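Local coordinates for protein Udp-n-acetylglucosamine pyrophosphorylase (Trypanosoma brucei, PDB 4BQH) that probably catalyses the uridylyl transfer from UTP to N-acetylglucosamine 1-phosphate, yielding UDP-N-acetylglucosamine and diphosphate, at residues Glu160-Ile165 with Arg170-Gln175; Cys309-Pro314 with Val331-Ile336; Lys489-Val494 with Arg521-Leu526. All coordinates share one frame; numbering follows the deposited sequence.

Contact 1. Residues Glu160-Ile165 with Arg170-Gln175; sequences EIAESI and RKARVQ
Glu163, near the C-terminal end of helix 147-166, supplies most of the polar chemistry that ties this helix to the chain leading into strand 175-180. The one strong hydrogen bond across the contact is to the backbone: Ala172 N donates to Glu163 OE2 at 2.8 Å, almost straight at 169°, OE2 accepting through its anti lone pair. With CG opposite its own carbonyl carbon (chi1 -76°) and an extended chain beyond, Glu163 carries its carboxylate directly from the helix to the loop.

Salt bridges add a more diffuse layer. Lys171 NZ lies 3.5 Å from Glu163 OE1, a weak bond reached by a lysine chain that bends at chi2 and chi3 and runs at a slant to the glutamate. A long bridge of 3.7 Å joins Glu163 OE2 to Arg173 NH1. That same NH1 also donates to Ala172 O, CB of Lys171 lies over one face of the guanidinium group, and Glu201 pairs with NE.

The apolar component is small: Ala162 CB and Ala172 CB meet at 4.1 Å, and CG of Glu163 also rests near the Ala172 methyl.

The carboxylate thus serves as both backbone anchor and counter-ion. Two nearby cations probably stabilise its charged form, while the short N-H bond gives the loop a directional attachment at Ala172, to which the bond from Val174 N to Gln159 adds a second.

Contact 2. Residues Cys309-Pro314 with Val331-Ile336; sequences CPKRGP and VEYTEI
The edge of the Tyr333 ring faces the loop formed by Lys311 and Pro314, and CE1 is the ring atom that touches both. Pro314 O lies 3.8 Å from Tyr333 CE1, while Lys311 NZ stands 4.2 Å from Tyr333 CE1. Both partners lie near the plane of the ring, so the ammonium does not sit over the pi face and the pair is not a cation-pi interaction. The lysine chain and the tyrosine cross at about a right angle.

In the next shell, the lysine is held by its own loop. Lys311 NZ donates to Pro314 O at 2.8 Å, approaching from above the carbonyl plane, 54° out of it, and makes a further, weak bond to Glu316 O. Bends at chi2 and chi3 curl the chain back to this carbonyl, linking the two ends of the 311-314 segment through the lysine side chain. Across the contact, the tyrosine CG is opposite its backbone N (chi1 -171°), which swings the ring out from its own backbone toward this loop; beyond the ring, the hydroxyl is hydrogen-bonded to Lys341 NZ.

Further out, Asn353 OD1 accepts from Lys311 N, Arg312 pairs with Asp431, and a backbone bond from Glu335 N to Glu332 O, 3.0 Å, closes a turn round Tyr333 and Thr334, at the base of the ring.

The whole is a slender surface meeting of two loops flanking the beta-hairpin of strands 320-324 and 327-331, an excursion that leaves the central sheet at strand 304-309 and rejoins it at strand 355-357 within this GT-A-clan nucleotidyltransferase.

Contact 3. Residues Lys489-Val494 with Arg521-Leu526; sequences KEAVAV and RVIHQL
Ala491 and Leu526 mark where helices 485-497 and 519-528 come together, their CA atoms only 5.5 Å apart. Over the two segments the axes cross at 60° with a closest approach of 9.2 Å, and the small side chain of Ala491 lies where the CA atoms come closest. The methyl of Ala491 points toward the partner helix and is met by two side chains one turn apart. CD1 of Leu526 comes to 3.6 Å from Ala491 CB, and CG1 of Ile523 to 3.9 Å from Ala491 CB, so the alanine fits between a leucine branch and an isoleucine branch.

The two methyls of Leu526 divide their work. With CG opposite the carbonyl carbon (chi1 -68°) and CD1 extended beyond it (chi2 172°), CD1 reaches along the Ala491 side and lies 3.5 Å from Ala491 O, in contact with the backbone as well as the methyl. CD2 turns instead to the next turn of the first helix, where it approaches Val494 CG1 at 4.2 Å.

Val494 meets the backbone of the partner with its methyls. Its CG1 is nearest, 3.5 Å from Leu526 O, and CG2 stands a little further from that same carbonyl. Ala491 and Val494 therefore form one short ridge, Ile523 and Leu526 another, and each side presents residues three positions apart.

The side chains that meet are all apolar, and helix 448-471 packs beside them, Leu467 touching Ile523, Leu526 and Val492. Strand 533-536 borders the neighbouring Val522 through Ile534 and Ile536, while Pro530 and Ile500 in the adjoining loops lie against Val494 and Leu526.

Overall arrangement
Three distinct ways of joining chain segments appear in one chain: a charged helix-to-loop anchor in contact 1, a light loop-to-loop touch in contact 2, and apolar helix crossing in contact 3. They follow one another along the sequence and do not touch. The centres of contacts 1 and 2 lie about 38 Å apart, on opposite sides of the chain's centre, and both belong to the uridylyltransferase region of the chain. The centre of contact 3 lies about 37 Å from the chain's centre, about 33 Å from that of contact 1 and about 42 Å from that of contact 2. The inhibitor pocket draws on 19 residues between positions 48 and 401, which excludes both segments of contact 3.

Contact 1. Residues Glu160-Ile165 with Arg170-Gln175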
ATOM      1  N   GLU A 160       4.361 -19.582   6.177  1.00 12.70           N
ATOM      2  CA  GLU A 160       4.077 -20.945   6.671  1.00 13.34           C
ATOM      3  C   GLU A 160       3.432 -21.827   5.602  1.00 12.71           C
ATOM      4  O   GLU A 160       3.822 -22.999   5.458  1.00 12.88           O
ATOM      5  CB  GLU A 160       3.208 -20.843   7.937  1.00 15.96           C
ATOM      6  CG  GLU A 160       2.865 -22.159   8.614  1.00 20.47           C
ATOM      7  CD  GLU A 160       1.892 -21.975   9.770  1.00 24.79           C
ATOM      8  OE1 GLU A 160       1.310 -20.866   9.930  1.00 25.24           O
ATOM      9  OE2 GLU A 160       1.720 -22.944  10.535  1.00 29.44           O
ATOM     10  N   ILE A 161       2.467 -21.292   4.844  1.00 11.78           N
ATOM     11  CA  ILE A 161       1.841 -22.072   3.764  1.00 11.76           C
ATOM     12  C   ILE A 161       2.853 -22.392   2.651  1.00 11.67           C
ATOM     13  O   ILE A 161       2.913 -23.535   2.180  1.00 12.36           O
ATOM     14  CB  ILE A 161       0.573 -21.380   3.178  1.00 11.58           C
ATOM     15  CG1 ILE A 161      -0.521 -21.225   4.261  1.00 11.59           C
ATOM     16  CG2 ILE A 161       0.011 -22.189   2.013  1.00 11.90           C
ATOM     17  CD1 ILE A 161      -1.636 -20.268   3.857  1.00 13.25           C
ATOM     18  N   ALA A 162       3.662 -21.398   2.256  1.00 11.87           N
ATOM     19  CA  ALA A 162       4.698 -21.613   1.244  1.00 12.55           C
ATOM     20  C   ALA A 162       5.612 -22.793   1.656  1.00 13.02           C
ATOM     21  O   ALA A 162       5.926 -23.663   0.821  1.00 13.35           O
ATOM     22  CB  ALA A 162       5.513 -20.334   1.032  1.00 13.12           C
ATOM     23  N   GLU A 163       5.983 -22.839   2.940  1.00 13.15           N
ATOM     24  CA  GLU A 163       6.864 -23.897   3.479  1.00 15.00           C
ATOM     25  C   GLU A 163       6.180 -25.266   3.466  1.00 16.09           C
ATOM     26  O   GLU A 163       6.813 -26.305   3.172  1.00 16.35           O
ATOM     27  CB  GLU A 163       7.313 -23.545   4.908  1.00 15.62           C
ATOM     28  CG  GLU A 163       8.381 -22.474   4.980  1.00 17.08           C
ATOM     29  CD  GLU A 163       8.467 -21.772   6.333  1.00 19.34           C
ATOM     30  OE1 GLU A 163       7.794 -22.193   7.302  1.00 21.48           O
ATOM     31  OE2 GLU A 163       9.222 -20.794   6.447  1.00 18.54           O
ATOM     32  N   SER A 164       4.893 -25.277   3.795  1.00 16.47           N
ATOM     33  CA  SER A 164       4.106 -26.510   3.791  1.00 19.01           C
ATOM     34  C   SER A 164       4.001 -27.113   2.386  1.00 19.87           C
ATOM     35  O   SER A 164       3.985 -28.337   2.234  1.00 22.31           O
ATOM     36  CB  SER A 164       2.704 -26.276   4.382  1.00 20.65           C
ATOM     37  OG  SER A 164       1.824 -25.767   3.380  1.00 23.39           O
ATOM     38  N   ILE A 165       3.931 -26.258   1.364  1.00 17.73           N
ATOM     39  CA  ILE A 165       3.840 -26.705  -0.022  1.00 18.44           C
ATOM     40  C   ILE A 165       5.197 -27.197  -0.543  1.00 18.46           C
ATOM     41  O   ILE A 165       5.263 -28.222  -1.223  1.00 19.36           O
ATOM     42  CB  ILE A 165       3.317 -25.590  -0.952  1.00 17.76           C
ATOM     43  CG1 ILE A 165       1.850 -25.267  -0.629  1.00 17.96           C
ATOM     44  CG2 ILE A 165       3.449 -26.006  -2.416  1.00 19.73           C
ATOM     45  CD1 ILE A 165       1.412 -23.921  -1.185  1.00 17.24           C
ATOM     46  N   ARG A 170      14.401 -24.798   4.014  1.00 26.46           N
ATOM     47  CA  ARG A 170      14.682 -23.365   4.084  1.00 26.29           C
ATOM     48  C   ARG A 170      13.446 -22.564   4.498  1.00 23.06           C
ATOM     49  O   ARG A 170      12.328 -22.916   4.153  1.00 21.85           O
ATOM     50  CB  ARG A 170      15.227 -22.843   2.751  1.00 30.57           C
ATOM     51  CG  ARG A 170      16.013 -21.540   2.874  1.00 35.69           C
ATOM     52  CD  ARG A 170      17.305 -21.749   3.662  1.00 39.93           C
ATOM     53  NE  ARG A 170      17.616 -20.650   4.582  1.00 41.77           N
ATOM     54  CZ  ARG A 170      17.207 -20.561   5.851  1.00 41.27           C
ATOM     55  NH1 ARG A 170      16.440 -21.493   6.393  1.00 38.92           N
ATOM     56  NH2 ARG A 170      17.571 -19.522   6.582  1.00 42.49           N
ATOM     57  N   LYS A 171      13.670 -21.506   5.264  1.00 20.76           N
ATOM     58  CA  LYS A 171      12.584 -20.662   5.736  1.00 19.99           C
ATOM     59  C   LYS A 171      12.124 -19.796   4.574  1.00 16.98           C
ATOM     60  O   LYS A 171      12.950 -19.323   3.784  1.00 16.17           O
ATOM     61  CB  LYS A 171      13.044 -19.798   6.912  1.00 22.82           C
ATOM     62  CG  LYS A 171      13.372 -20.601   8.183  1.00 26.55           C
ATOM     63  CD  LYS A 171      12.121 -21.133   8.890  1.00 30.52           C
ATOM     64  CE  LYS A 171      11.711 -22.537   8.443  1.00 33.10           C
ATOM     65  NZ  LYS A 171      10.548 -23.049   9.224  1.00 37.08           N
ATOM     66  N   ALA A 172      10.811 -19.627   4.462  1.00 15.51           N
ATOM     67  CA  ALA A 172      10.221 -18.730   3.449  1.00 13.97           C
ATOM     68  C   ALA A 172      10.228 -17.363   4.098  1.00 13.41           C
ATOM     69  O   ALA A 172       9.740 -17.222   5.217  1.00 12.62           O
ATOM     70  CB  ALA A 172       8.787 -19.137   3.136  1.00 13.81           C
ATOM     71  N   ARG A 173      10.787 -16.362   3.424  1.00 13.57           N
ATOM     72  CA  ARG A 173      10.889 -15.033   4.032  1.00 13.78           C
ATOM     73  C   ARG A 173      10.438 -13.940   3.065  1.00 12.23           C
ATOM     74  O   ARG A 173      11.028 -13.742   2.007  1.00 11.69           O
ATOM     75  CB  ARG A 173      12.325 -14.732   4.542  1.00 16.28           C
ATOM     76  CG  ARG A 173      12.731 -15.543   5.779  1.00 19.94           C
ATOM     77  CD  ARG A 173      11.744 -15.320   6.923  1.00 23.98           C
ATOM     78  NE  ARG A 173      12.029 -16.112   8.126  1.00 28.94           N
ATOM     79  CZ  ARG A 173      11.281 -17.117   8.585  1.00 28.55           C
ATOM     80  NH1 ARG A 173      10.185 -17.510   7.949  1.00 30.24           N
ATOM     81  NH2 ARG A 173      11.644 -17.741   9.697  1.00 30.78           N
ATOM     82  N   VAL A 174       9.388 -13.237   3.456  1.00 10.75           N
ATOM     83  CA  VAL A 174       8.956 -12.042   2.724  1.00 10.60           C
ATOM     84  C   VAL A 174       9.654 -10.835   3.403  1.00 10.44           C
ATOM     85  O   VAL A 174       9.496 -10.642   4.620  1.00 10.55           O
ATOM     86  CB  VAL A 174       7.426 -11.873   2.835  1.00 10.28           C
ATOM     87  CG1 VAL A 174       6.988 -10.514   2.256  1.00 10.77           C
ATOM     88  CG2 VAL A 174       6.709 -13.030   2.152  1.00 11.02           C
ATOM     89  N   GLN A 175      10.419 -10.036   2.655  1.00 10.22           N
ATOM     90  CA  GLN A 175      11.042  -8.829   3.253  1.00 10.37           C
ATOM     91  C   GLN A 175       9.958  -7.788   3.460  1.00 11.16           C
ATOM     92  O   GLN A 175       9.200  -7.515   2.527  1.00 11.55           O
ATOM     93  CB  GLN A 175      12.132  -8.266   2.348  1.00 11.13           C
ATOM     94  CG  GLN A 175      13.254  -9.271   2.055  1.00 11.62           C
ATOM     95  CD  GLN A 175      14.019  -9.655   3.303  1.00 12.40           C
ATOM     96  OE1 GLN A 175      14.316  -8.810   4.149  1.00 12.38           O
ATOM     97  NE2 GLN A 175      14.322 -10.949   3.441  1.00 13.13           N
TER

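Contact 2. Residues Cys309-Pro314 with Val331-Ile336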
ATOM      1  N   CYS A 309     -11.109  -2.620  -8.635  1.00 10.72           N
ATOM      2  CA  CYS A 309     -12.441  -3.129  -8.292  1.00 11.02           C
ATOM      3  C   CYS A 309     -13.490  -2.442  -9.183  1.00 10.86           C
ATOM      4  O   CYS A 309     -13.298  -1.288  -9.568  1.00 10.01           O
ATOM      5  CB  CYS A 309     -12.753  -2.790  -6.820  1.00 12.55           C
ATOM      6  SG  CYS A 309     -11.674  -3.686  -5.677  1.00 15.94           S
ATOM      7  N   PRO A 310     -14.616  -3.120  -9.472  1.00 10.88           N
ATOM      8  CA  PRO A 310     -15.717  -2.400 -10.115  1.00 11.20           C
ATOM      9  C   PRO A 310     -16.142  -1.175  -9.272  1.00 11.58           C
ATOM     10  O   PRO A 310     -16.078  -1.217  -8.034  1.00 11.61           O
ATOM     11  CB  PRO A 310     -16.866  -3.428 -10.148  1.00 11.46           C
ATOM     12  CG  PRO A 310     -16.254  -4.756  -9.823  1.00 11.77           C
ATOM     13  CD  PRO A 310     -14.967  -4.509  -9.106  1.00 11.32           C
ATOM     14  N   LYS A 311     -16.574  -0.100  -9.914  1.00 11.77           N
ATOM     15  CA  LYS A 311     -17.098   1.054  -9.172  1.00 13.37           C
ATOM     16  C   LYS A 311     -18.398   0.685  -8.459  1.00 14.30           C
ATOM     17  O   LYS A 311     -19.159  -0.135  -8.956  1.00 14.04           O
ATOM     18  CB  LYS A 311     -17.343   2.267 -10.084  1.00 13.91           C
ATOM     19  CG  LYS A 311     -16.076   2.742 -10.799  1.00 15.10           C
ATOM     20  CD  LYS A 311     -15.939   4.254 -10.822  1.00 16.66           C
ATOM     21  CE  LYS A 311     -17.211   4.987 -11.198  1.00 17.77           C
ATOM     22  NZ  LYS A 311     -17.083   6.468 -11.229  1.00 18.49           N
ATOM     23  N   ARG A 312     -18.636   1.305  -7.307  1.00 15.68           N
ATOM     24  CA  ARG A 312     -19.871   1.074  -6.548  1.00 18.34           C
ATOM     25  C   ARG A 312     -21.106   1.661  -7.242  1.00 19.46           C
ATOM     26  O   ARG A 312     -22.233   1.158  -7.091  1.00 21.63           O
ATOM     27  CB  ARG A 312     -19.710   1.600  -5.116  1.00 20.38           C
ATOM     28  CG  ARG A 312     -19.117   0.558  -4.184  1.00 24.99           C
ATOM     29  CD  ARG A 312     -20.219  -0.382  -3.695  1.00 29.17           C
ATOM     30  NE  ARG A 312     -19.726  -1.748  -3.577  1.00 32.20           N
ATOM     31  CZ  ARG A 312     -19.289  -2.281  -2.445  1.00 32.95           C
ATOM     32  NH1 ARG A 312     -19.320  -1.561  -1.330  1.00 33.89           N
ATOM     33  NH2 ARG A 312     -18.832  -3.528  -2.432  1.00 31.50           N
ATOM     34  N   GLY A 313     -20.875   2.717  -8.004  1.00 17.65           N
ATOM     35  CA  GLY A 313     -21.895   3.302  -8.882  1.00 18.03           C
ATOM     36  C   GLY A 313     -21.186   4.360  -9.708  1.00 16.92           C
ATOM     37  O   GLY A 313     -20.031   4.671  -9.432  1.00 15.45           O
ATOM     38  N   PRO A 314     -21.889   4.950 -10.695  1.00 17.12           N
ATOM     39  CA  PRO A 314     -21.257   5.909 -11.624  1.00 17.04           C
ATOM     40  C   PRO A 314     -20.612   7.118 -10.952  1.00 17.06           C
ATOM     41  O   PRO A 314     -19.589   7.616 -11.444  1.00 16.88           O
ATOM     42  CB  PRO A 314     -22.415   6.307 -12.569  1.00 17.71           C
ATOM     43  CG  PRO A 314     -23.664   5.972 -11.799  1.00 17.33           C
ATOM     44  CD  PRO A 314     -23.314   4.746 -11.002  1.00 17.17           C
ATOM     45  N   VAL A 331      -7.273   8.189 -14.214  1.00 13.41           N
ATOM     46  CA  VAL A 331      -7.980   9.470 -14.338  1.00 14.75           C
ATOM     47  C   VAL A 331      -8.826   9.604 -13.091  1.00 16.45           C
ATOM     48  O   VAL A 331      -9.693   8.760 -12.832  1.00 15.04           O
ATOM     49  CB  VAL A 331      -8.872   9.526 -15.594  1.00 14.97           C
ATOM     50  CG1 VAL A 331      -9.799  10.748 -15.549  1.00 15.17           C
ATOM     51  CG2 VAL A 331      -8.005   9.564 -16.858  1.00 15.85           C
ATOM     52  N   GLU A 332      -8.545  10.653 -12.318  1.00 19.34           N
ATOM     53  CA  GLU A 332      -9.212  10.893 -11.037  1.00 22.18           C
ATOM     54  C   GLU A 332     -10.634  11.404 -11.268  1.00 23.13           C
ATOM     55  O   GLU A 332     -10.947  11.915 -12.346  1.00 22.70           O
ATOM     56  CB  GLU A 332      -8.382  11.880 -10.178  1.00 24.83           C
ATOM     57  CG  GLU A 332      -6.890  11.530 -10.045  1.00 26.11           C
ATOM     58  CD  GLU A 332      -6.550  10.548  -8.918  1.00 28.62           C
ATOM     59  OE1 GLU A 332      -7.144   9.446  -8.834  1.00 26.62           O
ATOM     60  OE2 GLU A 332      -5.646  10.872  -8.112  1.00 31.29           O
ATOM     61  N   TYR A 333     -11.501  11.261 -10.265  1.00 24.10           N
ATOM     62  CA  TYR A 333     -12.910  11.600 -10.440  1.00 25.91           C
ATOM     63  C   TYR A 333     -13.131  13.073 -10.828  1.00 26.74           C
ATOM     64  O   TYR A 333     -14.054  13.374 -11.583  1.00 26.29           O
ATOM     65  CB  TYR A 333     -13.744  11.250  -9.197  1.00 27.34           C
ATOM     66  CG  TYR A 333     -15.249  11.384  -9.423  1.00 29.34           C
ATOM     67  CD1 TYR A 333     -15.959  10.409 -10.136  1.00 29.40           C
ATOM     68  CD2 TYR A 333     -15.961  12.490  -8.922  1.00 31.10           C
ATOM     69  CE1 TYR A 333     -17.326  10.524 -10.334  1.00 30.68           C
ATOM     70  CE2 TYR A 333     -17.330  12.616  -9.118  1.00 31.56           C
ATOM     71  CZ  TYR A 333     -18.004  11.638  -9.828  1.00 31.81           C
ATOM     72  OH  TYR A 333     -19.361  11.761 -10.016  1.00 32.66           O
ATOM     73  N   THR A 334     -12.282  13.965 -10.319  1.00 29.12           N
ATOM     74  CA  THR A 334     -12.386  15.415 -10.614  1.00 30.89           C
ATOM     75  C   THR A 334     -12.045  15.762 -12.070  1.00 31.39           C
ATOM     76  O   THR A 334     -12.403  16.836 -12.560  1.00 32.38           O
ATOM     77  CB  THR A 334     -11.475  16.251  -9.686  1.00 31.47           C
ATOM     78  OG1 THR A 334     -10.158  15.688  -9.680  1.00 32.62           O
ATOM     79  CG2 THR A 334     -12.033  16.294  -8.256  1.00 32.44           C
ATOM     80  N   GLU A 335     -11.355  14.849 -12.755  1.00 30.61           N
ATOM     81  CA  GLU A 335     -10.887  15.074 -14.124  1.00 30.54           C
ATOM     82  C   GLU A 335     -11.649  14.303 -15.202  1.00 29.67           C
ATOM     83  O   GLU A 335     -11.337  14.431 -16.382  1.00 28.70           O
ATOM     84  CB  GLU A 335      -9.387  14.751 -14.240  1.00 30.61           C
ATOM     85  CG  GLU A 335      -8.455  15.859 -13.767  1.00 33.01           C
ATOM     86  N   ILE A 336     -12.631  13.495 -14.822  1.00 29.59           N
ATOM     87  CA  ILE A 336     -13.282  12.615 -15.815  1.00 31.38           C
ATOM     88  C   ILE A 336     -13.970  13.338 -16.986  1.00 33.65           C
ATOM     89  O   ILE A 336     -14.433  14.476 -16.842  1.00 37.24           O
ATOM     90  CB  ILE A 336     -14.282  11.652 -15.166  1.00 32.93           C
ATOM     91  CG1 ILE A 336     -15.234  12.415 -14.233  1.00 33.21           C
ATOM     92  CG2 ILE A 336     -13.542  10.510 -14.486  1.00 30.93           C
ATOM     93  CD1 ILE A 336     -16.207  11.522 -13.497  1.00 34.01           C
TER

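Contact 3. Residues Lys489-Val494 with Arg521-Leu526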
ATOM      1  N   LYS A 489     -24.031 -30.064   9.063  1.00 31.71           N
ATOM      2  CA  LYS A 489     -25.222 -29.594   8.375  1.00 33.36           C
ATOM      3  C   LYS A 489     -26.102 -28.775   9.321  1.00 32.32           C
ATOM      4  O   LYS A 489     -26.573 -27.693   8.967  1.00 30.93           O
ATOM      5  CB  LYS A 489     -25.995 -30.805   7.847  1.00 35.73           C
ATOM      6  CG  LYS A 489     -26.604 -30.642   6.473  1.00 37.89           C
ATOM      7  CD  LYS A 489     -26.791 -32.016   5.838  1.00 40.14           C
ATOM      8  CE  LYS A 489     -26.478 -31.973   4.347  1.00 42.17           C
ATOM      9  NZ  LYS A 489     -26.379 -33.339   3.763  1.00 43.65           N
ATOM     10  N   GLU A 490     -26.311 -29.288  10.531  1.00 32.22           N
ATOM     11  CA  GLU A 490     -27.048 -28.536  11.557  1.00 31.31           C
ATOM     12  C   GLU A 490     -26.344 -27.233  11.943  1.00 29.08           C
ATOM     13  O   GLU A 490     -26.995 -26.192  12.110  1.00 27.67           O
ATOM     14  CB  GLU A 490     -27.271 -29.390  12.803  1.00 33.58           C
ATOM     15  CG  GLU A 490     -28.436 -30.359  12.684  1.00 36.67           C
ATOM     16  CD  GLU A 490     -28.309 -31.557  13.617  1.00 39.32           C
ATOM     17  OE1 GLU A 490     -27.524 -31.497  14.591  1.00 40.09           O
ATOM     18  OE2 GLU A 490     -28.992 -32.571  13.362  1.00 39.08           O
ATOM     19  N   ALA A 491     -25.023 -27.299  12.103  1.00 27.00           N
ATOM     20  CA  ALA A 491     -24.228 -26.122  12.453  1.00 26.09           C
ATOM     21  C   ALA A 491     -24.348 -25.004  11.402  1.00 25.84           C
ATOM     22  O   ALA A 491     -24.443 -23.825  11.762  1.00 24.61           O
ATOM     23  CB  ALA A 491     -22.772 -26.500  12.694  1.00 25.86           C
ATOM     24  N   VAL A 492     -24.372 -25.376  10.119  1.00 26.05           N
ATOM     25  CA  VAL A 492     -24.521 -24.405   9.040  1.00 25.69           C
ATOM     26  C   VAL A 492     -25.900 -23.772   9.127  1.00 25.62           C
ATOM     27  O   VAL A 492     -26.051 -22.562   8.922  1.00 24.90           O
ATOM     28  CB  VAL A 492     -24.338 -25.028   7.633  1.00 26.73           C
ATOM     29  CG1 VAL A 492     -24.584 -23.990   6.542  1.00 27.80           C
ATOM     30  CG2 VAL A 492     -22.950 -25.612   7.483  1.00 29.16           C
ATOM     31  N   ALA A 493     -26.911 -24.595   9.418  1.00 24.68           N
ATOM     32  CA  ALA A 493     -28.274 -24.086   9.534  1.00 23.57           C
ATOM     33  C   ALA A 493     -28.381 -23.067  10.659  1.00 23.21           C
ATOM     34  O   ALA A 493     -29.084 -22.056  10.511  1.00 24.05           O
ATOM     35  CB  ALA A 493     -29.281 -25.224   9.712  1.00 24.40           C
ATOM     36  N   VAL A 494     -27.684 -23.322  11.770  1.00 23.07           N
ATOM     37  CA  VAL A 494     -27.595 -22.357  12.874  1.00 23.35           C
ATOM     38  C   VAL A 494     -26.903 -21.056  12.429  1.00 24.48           C
ATOM     39  O   VAL A 494     -27.393 -19.973  12.757  1.00 22.45           O
ATOM     40  CB  VAL A 494     -26.924 -22.953  14.133  1.00 24.21           C
ATOM     41  CG1 VAL A 494     -26.723 -21.904  15.223  1.00 23.48           C
ATOM     42  CG2 VAL A 494     -27.779 -24.090  14.678  1.00 24.41           C
ATOM     43  N   ARG A 521     -14.687 -27.548  17.610  1.00 19.00           N
ATOM     44  CA  ARG A 521     -15.003 -26.504  18.576  1.00 19.78           C
ATOM     45  C   ARG A 521     -16.122 -25.583  18.065  1.00 18.56           C
ATOM     46  O   ARG A 521     -17.037 -25.223  18.809  1.00 17.48           O
ATOM     47  CB  ARG A 521     -13.742 -25.709  18.924  1.00 21.00           C
ATOM     48  CG  ARG A 521     -13.958 -24.454  19.759  1.00 23.67           C
ATOM     49  CD  ARG A 521     -14.107 -24.765  21.240  1.00 24.83           C
ATOM     50  NE  ARG A 521     -14.738 -23.652  21.954  1.00 25.26           N
ATOM     51  CZ  ARG A 521     -15.906 -23.728  22.581  1.00 25.01           C
ATOM     52  NH1 ARG A 521     -16.581 -24.871  22.610  1.00 25.33           N
ATOM     53  NH2 ARG A 521     -16.391 -22.654  23.195  1.00 26.47           N
ATOM     54  N   VAL A 522     -16.023 -25.193  16.797  1.00 17.56           N
ATOM     55  CA  VAL A 522     -17.048 -24.353  16.144  1.00 16.86           C
ATOM     56  C   VAL A 522     -18.411 -25.031  16.165  1.00 17.48           C
ATOM     57  O   VAL A 522     -19.421 -24.431  16.586  1.00 17.71           O
ATOM     58  CB  VAL A 522     -16.641 -24.052  14.678  1.00 16.33           C
ATOM     59  CG1 VAL A 522     -17.802 -23.417  13.893  1.00 16.47           C
ATOM     60  CG2 VAL A 522     -15.391 -23.189  14.671  1.00 16.33           C
ATOM     61  N   ILE A 523     -18.451 -26.291  15.744  1.00 17.32           N
ATOM     62  CA  ILE A 523     -19.689 -27.044  15.732  1.00 17.84           C
ATOM     63  C   ILE A 523     -20.306 -27.166  17.140  1.00 17.31           C
ATOM     64  O   ILE A 523     -21.513 -26.985  17.285  1.00 17.69           O
ATOM     65  CB  ILE A 523     -19.520 -28.424  15.051  1.00 19.13           C
ATOM     66  CG1 ILE A 523     -19.395 -28.209  13.543  1.00 19.33           C
ATOM     67  CG2 ILE A 523     -20.698 -29.345  15.349  1.00 18.80           C
ATOM     68  CD1 ILE A 523     -19.004 -29.453  12.774  1.00 21.87           C
ATOM     69  N   HIS A 524     -19.468 -27.421  18.142  1.00 18.08           N
ATOM     70  CA  HIS A 524     -19.914 -27.529  19.546  1.00 18.56           C
ATOM     71  C   HIS A 524     -20.575 -26.227  19.958  1.00 18.73           C
ATOM     72  O   HIS A 524     -21.672 -26.230  20.509  1.00 18.18           O
ATOM     73  CB  HIS A 524     -18.724 -27.845  20.436  1.00 21.16           C
ATOM     74  CG  HIS A 524     -19.084 -28.154  21.874  1.00 23.06           C
ATOM     75  ND1 HIS A 524     -19.006 -27.236  22.860  1.00 25.83           N
ATOM     76  CD2 HIS A 524     -19.518 -29.331  22.469  1.00 23.25           C
ATOM     77  CE1 HIS A 524     -19.380 -27.800  24.025  1.00 24.72           C
ATOM     78  NE2 HIS A 524     -19.705 -29.076  23.780  1.00 24.83           N
ATOM     79  N   GLN A 525     -19.933 -25.098  19.669  1.00 17.33           N
ATOM     80  CA  GLN A 525     -20.513 -23.778  20.014  1.00 17.79           C
ATOM     81  C   GLN A 525     -21.838 -23.533  19.332  1.00 16.92           C
ATOM     82  O   GLN A 525     -22.769 -23.034  19.968  1.00 17.14           O
ATOM     83  CB  GLN A 525     -19.588 -22.654  19.574  1.00 17.83           C
ATOM     84  CG  GLN A 525     -18.325 -22.533  20.392  1.00 18.72           C
ATOM     85  CD  GLN A 525     -17.381 -21.517  19.783  1.00 19.58           C
ATOM     86  OE1 GLN A 525     -16.664 -21.815  18.814  1.00 20.58           O
ATOM     87  NE2 GLN A 525     -17.384 -20.311  20.339  1.00 18.34           N
ATOM     88  N   LEU A 526     -21.905 -23.838  18.033  1.00 15.57           N
ATOM     89  CA  LEU A 526     -23.095 -23.584  17.231  1.00 16.47           C
ATOM     90  C   LEU A 526     -24.288 -24.405  17.697  1.00 18.06           C
ATOM     91  O   LEU A 526     -25.419 -23.896  17.730  1.00 16.80           O
ATOM     92  CB  LEU A 526     -22.848 -23.780  15.733  1.00 16.66           C
ATOM     93  CG  LEU A 526     -21.912 -22.752  15.093  1.00 16.22           C
ATOM     94  CD1 LEU A 526     -21.614 -23.191  13.667  1.00 16.55           C
ATOM     95  CD2 LEU A 526     -22.513 -21.348  15.106  1.00 16.91           C
TER